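Local coordinates for protein glyceraldehyde-3-phosphate dehydrogenase (Sulfolobus solfataricus, PDB 1B7G) that oxidises glyceraldehyde 3-phosphate to 1,3-bisphosphoglycerate with phosphate and NADP or NAD, preferring NADP, in the glycolytic pathway, at residues P244-S250 with I334-I340; V231-L237 with I285-D289. The protein carries 1 engineered substitution. All coordinates share one frame; numbering follows the deposited sequence.

Interaction 1 of 2, residues P244-S250 with I334-I340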
ATOM      1  N   PRO A 244       5.050  16.140 -17.078  1.00 30.82           N
ATOM      2  CA  PRO A 244       5.294  14.845 -16.488  1.00 27.90           C
ATOM      3  C   PRO A 244       6.297  14.897 -15.337  1.00 22.05           C
ATOM      4  O   PRO A 244       7.389  15.363 -15.472  1.00 27.55           O
ATOM      5  CB  PRO A 244       5.817  13.997 -17.635  1.00 28.01           C
ATOM      6  CG  PRO A 244       5.290  14.664 -18.863  1.00 25.72           C
ATOM      7  CD  PRO A 244       5.319  16.144 -18.531  1.00 28.72           C
ATOM      8  N   ARG A 245       5.905  14.170 -14.264  1.00 21.96           N
ATOM      9  CA  ARG A 245       6.710  14.056 -13.071  1.00 23.60           C
ATOM     10  C   ARG A 245       6.268  15.059 -11.975  1.00 17.77           C
ATOM     11  O   ARG A 245       6.742  15.030 -10.867  1.00 22.15           O
ATOM     12  CB  ARG A 245       8.202  14.007 -13.298  1.00 25.89           C
ATOM     13  CG  ARG A 245       8.620  12.699 -13.958  1.00 28.18           C
ATOM     14  CD  ARG A 245      10.124  12.548 -14.136  1.00 25.38           C
ATOM     15  NE  ARG A 245      10.329  11.608 -15.274  1.00 24.89           N
ATOM     16  CZ  ARG A 245      11.523  11.205 -15.663  1.00 32.70           C
ATOM     17  NH1 ARG A 245      12.610  11.578 -15.009  1.00 25.54           N
ATOM     18  NH2 ARG A 245      11.616  10.392 -16.719  1.00 31.59           N
ATOM     19  N   ILE A 246       5.255  15.805 -12.354  1.00 23.60           N
ATOM     20  CA  ILE A 246       4.577  16.756 -11.482  1.00 25.46           C
ATOM     21  C   ILE A 246       3.085  16.509 -11.651  1.00 26.64           C
ATOM     22  O   ILE A 246       2.591  16.461 -12.790  1.00 27.41           O
ATOM     23  CB  ILE A 246       4.877  18.221 -11.784  1.00 22.92           C
ATOM     24  CG1 ILE A 246       6.336  18.582 -11.479  1.00 20.76           C
ATOM     25  CG2 ILE A 246       3.952  19.151 -10.974  1.00 18.45           C
ATOM     26  CD1 ILE A 246       6.742  19.991 -11.946  1.00 20.16           C
ATOM     27  N   VAL A 247       2.355  16.307 -10.569  1.00 24.46           N
ATOM     28  CA  VAL A 247       0.894  16.192 -10.687  1.00 18.92           C
ATOM     29  C   VAL A 247       0.248  17.270  -9.786  1.00 22.14           C
ATOM     30  O   VAL A 247       0.884  17.744  -8.846  1.00 19.09           O
ATOM     31  CB  VAL A 247       0.331  14.823 -10.334  1.00 23.27           C
ATOM     32  CG1 VAL A 247       0.693  13.784 -11.397  1.00 26.27           C
ATOM     33  CG2 VAL A 247       0.771  14.329  -8.958  1.00 18.58           C
ATOM     34  N   LEU A 248      -0.998  17.581 -10.031  1.00 21.01           N
ATOM     35  CA  LEU A 248      -1.719  18.573  -9.242  1.00 25.57           C
ATOM     36  C   LEU A 248      -2.770  17.806  -8.420  1.00 27.76           C
ATOM     37  O   LEU A 248      -3.257  16.761  -8.875  1.00 22.88           O
ATOM     38  CB  LEU A 248      -2.391  19.645 -10.091  1.00 24.41           C
ATOM     39  CG  LEU A 248      -1.451  20.646 -10.780  1.00 32.60           C
ATOM     40  CD1 LEU A 248      -2.221  21.636 -11.630  1.00 24.10           C
ATOM     41  CD2 LEU A 248      -0.605  21.421  -9.759  1.00 30.87           C
ATOM     42  N   ILE A 249      -2.980  18.284  -7.211  1.00 26.36           N
ATOM     43  CA  ILE A 249      -3.992  17.706  -6.299  1.00 27.38           C
ATOM     44  C   ILE A 249      -5.032  18.804  -6.028  1.00 25.16           C
ATOM     45  O   ILE A 249      -4.682  19.846  -5.431  1.00 26.64           O
ATOM     46  CB  ILE A 249      -3.346  17.366  -4.944  1.00 26.75           C
ATOM     47  CG1 ILE A 249      -2.117  16.499  -5.071  1.00 24.41           C
ATOM     48  CG2 ILE A 249      -4.378  16.773  -3.967  1.00 24.26           C
ATOM     49  CD1 ILE A 249      -2.199  15.153  -5.722  1.00 19.79           C
ATOM     50  N   SER A 250      -6.240  18.627  -6.487  1.00 31.56           N
ATOM     51  CA  SER A 250      -7.333  19.561  -6.301  1.00 27.99           C
ATOM     52  C   SER A 250      -7.947  19.395  -4.911  1.00 31.18           C
ATOM     53  O   SER A 250      -7.601  18.481  -4.177  1.00 24.09           O
ATOM     54  CB  SER A 250      -8.413  19.331  -7.375  1.00 30.53           C
ATOM     55  OG  SER A 250      -9.254  18.227  -7.059  1.00 30.40           O
ATOM     56  N   ILE A 334       4.189   7.195 -15.721  1.00 25.83           N
ATOM     57  CA  ILE A 334       4.355   8.481 -15.047  1.00 27.12           C
ATOM     58  C   ILE A 334       3.243   9.418 -15.488  1.00 28.33           C
ATOM     59  O   ILE A 334       2.806   9.387 -16.636  1.00 23.59           O
ATOM     60  CB  ILE A 334       5.739   9.078 -15.332  1.00 31.66           C
ATOM     61  CG1 ILE A 334       6.884   8.197 -14.837  1.00 36.06           C
ATOM     62  CG2 ILE A 334       5.895  10.486 -14.762  1.00 33.90           C
ATOM     63  CD1 ILE A 334       6.758   7.697 -13.405  1.00 32.51           C
ATOM     64  N   LEU A 335       2.698  10.205 -14.571  1.00 23.19           N
ATOM     65  CA  LEU A 335       1.587  11.084 -14.899  1.00 25.33           C
ATOM     66  C   LEU A 335       1.921  12.550 -15.005  1.00 23.18           C
ATOM     67  O   LEU A 335       2.932  13.015 -14.526  1.00 27.98           O
ATOM     68  CB  LEU A 335       0.537  10.909 -13.758  1.00 29.27           C
ATOM     69  CG  LEU A 335       0.026   9.487 -13.544  1.00 36.39           C
ATOM     70  CD1 LEU A 335      -0.830   9.418 -12.260  1.00 27.88           C
ATOM     71  CD2 LEU A 335      -0.788   9.021 -14.753  1.00 35.45           C
ATOM     72  N   LYS A 336       0.969  13.335 -15.494  1.00 24.42           N
ATOM     73  CA  LYS A 336       1.052  14.799 -15.459  1.00 25.54           C
ATOM     74  C   LYS A 336      -0.396  15.259 -15.224  1.00 21.91           C
ATOM     75  O   LYS A 336      -1.270  14.396 -15.198  1.00 26.55           O
ATOM     76  CB  LYS A 336       1.602  15.419 -16.756  1.00 28.92           C
ATOM     77  CG  LYS A 336       0.604  15.180 -17.915  1.00 32.03           C
ATOM     78  CD  LYS A 336       1.096  15.874 -19.194  1.00 33.39           C
ATOM     79  CE  LYS A 336       0.098  15.414 -20.309  1.00 40.29           C
ATOM     80  NZ  LYS A 336       0.467  16.140 -21.568  1.00 48.58           N
ATOM     81  N   GLY A 337      -0.647  16.538 -15.061  1.00 27.99           N
ATOM     82  CA  GLY A 337      -1.985  17.069 -14.885  1.00 27.12           C
ATOM     83  C   GLY A 337      -2.492  16.770 -13.466  1.00 27.65           C
ATOM     84  O   GLY A 337      -1.690  16.549 -12.553  1.00 27.09           O
ATOM     85  N   TYR A 338      -3.796  16.708 -13.296  1.00 26.09           N
ATOM     86  CA  TYR A 338      -4.409  16.396 -12.018  1.00 28.21           C
ATOM     87  C   TYR A 338      -4.366  14.917 -11.705  1.00 31.64           C
ATOM     88  O   TYR A 338      -4.716  14.056 -12.527  1.00 29.04           O
ATOM     89  CB  TYR A 338      -5.845  16.939 -11.917  1.00 29.21           C
ATOM     90  CG  TYR A 338      -5.894  18.425 -11.619  1.00 32.36           C
ATOM     91  CD1 TYR A 338      -5.843  18.898 -10.300  1.00 30.86           C
ATOM     92  CD2 TYR A 338      -6.001  19.359 -12.654  1.00 25.31           C
ATOM     93  CE1 TYR A 338      -5.887  20.263 -10.040  1.00 31.23           C
ATOM     94  CE2 TYR A 338      -6.028  20.712 -12.395  1.00 29.03           C
ATOM     95  CZ  TYR A 338      -5.974  21.156 -11.084  1.00 32.49           C
ATOM     96  OH  TYR A 338      -6.005  22.496 -10.837  1.00 34.20           O
ATOM     97  N   LEU A 339      -3.872  14.585 -10.499  1.00 29.42           N
ATOM     98  CA  LEU A 339      -3.901  13.195 -10.060  1.00 33.43           C
ATOM     99  C   LEU A 339      -5.310  12.933  -9.483  1.00 31.97           C
ATOM    100  O   LEU A 339      -5.897  11.875  -9.618  1.00 32.46           O
ATOM    101  CB  LEU A 339      -2.866  12.903  -8.978  1.00 24.29           C
ATOM    102  CG  LEU A 339      -2.997  11.534  -8.300  1.00 29.58           C
ATOM    103  CD1 LEU A 339      -2.654  10.416  -9.329  1.00 27.03           C
ATOM    104  CD2 LEU A 339      -2.070  11.427  -7.101  1.00 23.20           C
ATOM    105  N   ILE A 340      -5.782  13.944  -8.773  1.00 32.02           N
ATOM    106  CA  ILE A 340      -7.053  13.885  -8.052  1.00 34.71           C
ATOM    107  C   ILE A 340      -7.436  15.290  -7.639  1.00 35.38           C
ATOM    108  O   ILE A 340      -6.641  16.250  -7.873  1.00 27.81           O
ATOM    109  CB  ILE A 340      -6.963  12.932  -6.843  1.00 26.07           C
ATOM    110  CG1 ILE A 340      -8.339  12.586  -6.283  1.00 35.01           C
ATOM    111  CG2 ILE A 340      -6.094  13.534  -5.730  1.00 25.79           C
ATOM    112  CD1 ILE A 340      -9.240  11.837  -7.251  1.00 23.27           C
ATOM    113  OXT ILE A 340      -8.572  15.515  -7.169  1.00 38.63           O
TER
HETATM  114  O   HOH W   1       1.794  18.411 -14.721  1.00 26.87           O
HETATM  115  O   HOH W   2      -9.362  16.205  -4.060  1.00 39.62           O
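Tyr338 lies across Leu248 where the C-terminal segment 334-340 runs parallel to strand 246-249. Its CB starts beside Leu248 O. CD1 then comes 3.5 Å from Leu248 CB, which sits over one ring face, 23° off the ring normal, in a CH-pi contact. CE1 also nears Ser250 CB (3.8 Å), while CE2, CZ and OH pass along Leu248 CD1. Next to this ring contact the backbones form a single parallel bridge: Leu248 N donates to Gly337 O and Leu248 O accepts from Leu339 N, both at 2.8 Å. Val247 spans Gly337, with CG1 on Leu335 CB (3.7 Å) and CG2 on Leu339 CB.

At the chain end, both oxygens of the Ile340 carboxylate are gripped: Ser250 N donates to Ile340 O at 2.8 Å, almost straight (176°), and Ser250 OG donates to Ile340 OXT at 2.8 Å. With chi1 at 80°, OG stands between its own N and carbonyl, facing the carboxylate, and it also pairs with Lys252 N. With an alanine here the hydroxyl is gone, and OXT would probably be left with its long water bond, the carboxylate freer to turn about the remaining bond from the Ser250 amide.

At the other end, Arg245 rests CG on Ile334 CG2 before its extended chain reaches salt bridges with Asp310 and Glu307. Strand 246-249 pairs on its other side with strand 278-288, so the C-terminal tail lines the outer border of the mixed sheet, with helix 321-331 beside Arg245 and helix 258-267 against Ile249 and Ile340.

Interaction 2 of 2, residues V231-L237 with I285-D289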
ATOM      1  N   VAL A 231       4.524  37.694 -12.855  1.00 44.80           N
ATOM      2  CA  VAL A 231       3.847  36.745 -13.725  1.00 42.77           C
ATOM      3  C   VAL A 231       2.372  36.622 -13.356  1.00 43.15           C
ATOM      4  O   VAL A 231       1.970  37.022 -12.267  1.00 38.71           O
ATOM      5  CB  VAL A 231       4.442  35.318 -13.697  1.00 43.70           C
ATOM      6  CG1 VAL A 231       5.903  35.273 -14.095  1.00 50.83           C
ATOM      7  CG2 VAL A 231       4.241  34.653 -12.348  1.00 42.51           C
ATOM      8  N   GLU A 232       1.671  35.856 -14.190  1.00 46.21           N
ATOM      9  CA  GLU A 232       0.261  35.560 -13.915  1.00 50.84           C
ATOM     10  C   GLU A 232       0.113  34.149 -13.363  1.00 52.83           C
ATOM     11  O   GLU A 232       0.760  33.208 -13.842  1.00 51.98           O
ATOM     12  CB  GLU A 232      -0.518  35.687 -15.228  1.00 62.91           C
ATOM     13  CG  GLU A 232      -0.757  37.118 -15.673  1.00 75.65           C
ATOM     14  CD  GLU A 232      -1.949  37.745 -14.973  1.00 86.80           C
ATOM     15  OE1 GLU A 232      -2.485  37.121 -14.027  1.00 92.34           O
ATOM     16  OE2 GLU A 232      -2.350  38.859 -15.370  1.00 93.31           O
ATOM     17  N   LYS A 233      -0.775  33.960 -12.394  1.00 51.67           N
ATOM     18  CA  LYS A 233      -1.022  32.640 -11.835  1.00 52.13           C
ATOM     19  C   LYS A 233      -1.335  31.614 -12.921  1.00 50.08           C
ATOM     20  O   LYS A 233      -0.790  30.512 -12.935  1.00 49.24           O
ATOM     21  CB  LYS A 233      -2.209  32.660 -10.859  1.00 47.51           C
ATOM     22  CG  LYS A 233      -2.466  31.277 -10.246  1.00 42.67           C
ATOM     23  CD  LYS A 233      -3.877  31.223  -9.674  1.00 60.02           C
ATOM     24  CE  LYS A 233      -3.884  30.684  -8.253  1.00 51.56           C
ATOM     25  NZ  LYS A 233      -4.584  31.636  -7.334  1.00 77.35           N
ATOM     26  N   LYS A 234      -2.216  31.984 -13.849  1.00 45.48           N
ATOM     27  CA  LYS A 234      -2.597  31.137 -14.960  1.00 45.49           C
ATOM     28  C   LYS A 234      -1.382  30.581 -15.702  1.00 41.50           C
ATOM     29  O   LYS A 234      -1.436  29.432 -16.159  1.00 39.17           O
ATOM     30  CB  LYS A 234      -3.521  31.871 -15.935  1.00 47.02           C
ATOM     31  CG  LYS A 234      -2.895  33.138 -16.523  1.00 66.31           C
ATOM     32  CD  LYS A 234      -3.874  33.855 -17.444  1.00 72.54           C
ATOM     33  CE  LYS A 234      -3.602  35.355 -17.470  1.00 77.11           C
ATOM     34  NZ  LYS A 234      -4.675  36.096 -18.194  1.00 78.18           N
ATOM     35  N   ASP A 235      -0.308  31.338 -15.838  1.00 38.89           N
ATOM     36  CA  ASP A 235       0.895  30.804 -16.491  1.00 41.41           C
ATOM     37  C   ASP A 235       1.662  29.825 -15.616  1.00 40.45           C
ATOM     38  O   ASP A 235       2.143  28.801 -16.131  1.00 40.26           O
ATOM     39  CB  ASP A 235       1.783  31.969 -16.958  1.00 44.48           C
ATOM     40  CG  ASP A 235       1.060  32.674 -18.122  1.00 56.02           C
ATOM     41  OD1 ASP A 235       0.181  32.024 -18.744  1.00 48.74           O
ATOM     42  OD2 ASP A 235       1.375  33.838 -18.383  1.00 49.43           O
ATOM     43  N   ILE A 236       1.695  30.056 -14.305  1.00 37.53           N
ATOM     44  CA  ILE A 236       2.375  29.107 -13.398  1.00 33.37           C
ATOM     45  C   ILE A 236       1.604  27.793 -13.351  1.00 31.78           C
ATOM     46  O   ILE A 236       2.110  26.684 -13.391  1.00 32.69           O
ATOM     47  CB  ILE A 236       2.376  29.705 -11.972  1.00 32.43           C
ATOM     48  CG1 ILE A 236       3.229  30.979 -11.950  1.00 37.31           C
ATOM     49  CG2 ILE A 236       2.852  28.711 -10.933  1.00 37.07           C
ATOM     50  CD1 ILE A 236       4.628  30.781 -12.496  1.00 27.11           C
ATOM     51  N   LEU A 237       0.288  27.957 -13.260  1.00 27.93           N
ATOM     52  CA  LEU A 237      -0.648  26.870 -13.165  1.00 33.33           C
ATOM     53  C   LEU A 237      -0.605  26.048 -14.441  1.00 33.56           C
ATOM     54  O   LEU A 237      -0.572  24.819 -14.410  1.00 33.42           O
ATOM     55  CB  LEU A 237      -2.078  27.399 -12.916  1.00 33.51           C
ATOM     56  CG  LEU A 237      -3.166  26.314 -12.845  1.00 40.20           C
ATOM     57  CD1 LEU A 237      -2.836  25.312 -11.747  1.00 32.27           C
ATOM     58  CD2 LEU A 237      -4.548  26.910 -12.615  1.00 40.37           C
ATOM     59  N   ILE A 285      -1.209  27.098  -4.698  1.00 23.70           N
ATOM     60  CA  ILE A 285      -0.534  27.922  -5.668  1.00 29.84           C
ATOM     61  C   ILE A 285      -0.920  29.385  -5.542  1.00 33.87           C
ATOM     62  O   ILE A 285      -1.955  29.849  -6.003  1.00 30.91           O
ATOM     63  CB  ILE A 285      -0.713  27.417  -7.108  1.00 33.57           C
ATOM     64  CG1 ILE A 285      -0.124  25.987  -7.228  1.00 23.88           C
ATOM     65  CG2 ILE A 285       0.021  28.389  -8.046  1.00 30.16           C
ATOM     66  CD1 ILE A 285      -0.515  25.353  -8.596  1.00 28.28           C
ATOM     67  N   TYR A 286       0.014  30.133  -4.964  1.00 38.29           N
ATOM     68  CA  TYR A 286      -0.152  31.567  -4.731  1.00 39.03           C
ATOM     69  C   TYR A 286       0.830  32.393  -5.551  1.00 42.23           C
ATOM     70  O   TYR A 286       2.042  32.332  -5.349  1.00 42.55           O
ATOM     71  CB  TYR A 286       0.010  31.800  -3.238  1.00 34.55           C
ATOM     72  CG  TYR A 286       0.021  33.228  -2.769  1.00 44.39           C
ATOM     73  CD1 TYR A 286       1.102  34.077  -2.989  1.00 52.78           C
ATOM     74  CD2 TYR A 286      -1.062  33.730  -2.067  1.00 44.90           C
ATOM     75  CE1 TYR A 286       1.092  35.392  -2.544  1.00 57.67           C
ATOM     76  CE2 TYR A 286      -1.083  35.038  -1.611  1.00 51.76           C
ATOM     77  CZ  TYR A 286      -0.005  35.855  -1.845  1.00 57.72           C
ATOM     78  OH  TYR A 286      -0.059  37.152  -1.382  1.00 62.68           O
ATOM     79  N   VAL A 287       0.309  33.159  -6.504  1.00 39.70           N
ATOM     80  CA  VAL A 287       1.113  33.987  -7.379  1.00 40.68           C
ATOM     81  C   VAL A 287       0.712  35.449  -7.209  1.00 44.47           C
ATOM     82  O   VAL A 287      -0.457  35.800  -7.353  1.00 43.82           O
ATOM     83  CB  VAL A 287       0.926  33.578  -8.854  1.00 35.93           C
ATOM     84  CG1 VAL A 287       1.856  34.399  -9.733  1.00 46.81           C
ATOM     85  CG2 VAL A 287       1.118  32.072  -9.031  1.00 26.40           C
ATOM     86  N   LYS A 288       1.689  36.247  -6.798  1.00 46.68           N
ATOM     87  CA  LYS A 288       1.501  37.683  -6.705  1.00 47.36           C
ATOM     88  C   LYS A 288       2.744  38.423  -7.206  1.00 45.48           C
ATOM     89  O   LYS A 288       3.765  38.485  -6.529  1.00 48.65           O
ATOM     90  CB  LYS A 288       1.150  38.196  -5.312  1.00 48.15           C
ATOM     91  CG  LYS A 288       0.616  39.633  -5.400  1.00 52.59           C
ATOM     92  CD  LYS A 288       0.373  40.246  -4.034  1.00 57.96           C
ATOM     93  CE  LYS A 288      -0.502  41.496  -4.201  1.00 64.06           C
ATOM     94  NZ  LYS A 288      -0.155  42.531  -3.185  1.00 77.86           N
ATOM     95  N   ASP A 289       2.615  38.990  -8.398  1.00 44.24           N
ATOM     96  CA  ASP A 289       3.761  39.690  -8.975  1.00 42.30           C
ATOM     97  C   ASP A 289       4.923  38.709  -9.131  1.00 37.21           C
ATOM     98  O   ASP A 289       4.808  37.823  -9.972  1.00 44.27           O
ATOM     99  CB  ASP A 289       4.157  40.913  -8.171  1.00 49.12           C
ATOM    100  CG  ASP A 289       3.103  41.994  -8.075  1.00 54.71           C
ATOM    101  OD1 ASP A 289       2.240  42.170  -8.965  1.00 61.19           O
ATOM    102  OD2 ASP A 289       3.137  42.699  -7.042  1.00 49.36           O
TER
HETATM  103  O   HOH W   3      -2.602  34.108  -5.904  1.00 39.63           O
HETATM  104  O   HOH W   4      -4.524  31.005  -4.487  1.00 58.77           O
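Val231 N approaches the carbonyl of Asp289 from above its plane, 38° out of it, in a 2.9 Å hydrogen bond. The carbonyl of Ile285 is met by the end of Lys233, whose CE comes 3.1 Å from Ile285 O. Bends at chi3 and chi4 bring the lysine end there, and a water takes over the polar link, accepting from Lys233 NZ at 2.9 Å and donating to Ile285 O. A second water, held weakly by the same NZ, donates to Val287 O.

Between these polar ends Val287 is the wedge. Its CG1, anti to the backbone N (chi1 -176°), presses at 3.5 Å on Val231 CG2, the two side chains crossing at about a right angle. CG2 fits against the first turn of the helix, 3.6 Å from Lys233 CA, and also meets Ile236 CG1. Deeper in, Ile285 continues the apolar seam: CG2 touches Ile236 CG2, and CD1 reaches Leu237 CD1 at 3.9 Å.

Helix 233-241, with Glu232 as its N-cap residue, thus lays its first turn on the end of strand 278-288. It belongs to a beta-alpha-beta crossover from strand 219-227 to the parallel strand 246-249, whose Leu248 touches both Leu237 and Ile285. Val154 packs on Val231 and Ile236, and strand 291-298 borders Ile285 through Leu294.

From the N terminus the segments come in the order 231-237, 244-250, 285-289 and 334-340, so the loops closed by the two contacts cross rather than nest. Interaction 2 closes first, when strand 278-288 returns to the start of helix 233-241 after 47 intervening residues; interaction 1 closes 83 residues after segment 244-250, at the very C terminus. The short link from helix to strand joins their first segments, and neighbouring strands 246-249 and 278-288 join them within one mixed sheet. Their centres are 18 Å apart, yet Leu248 CD1 packs on Leu237 CD1 at 3.7 Å, tying crossover helix, sheet border and C-terminal tail together.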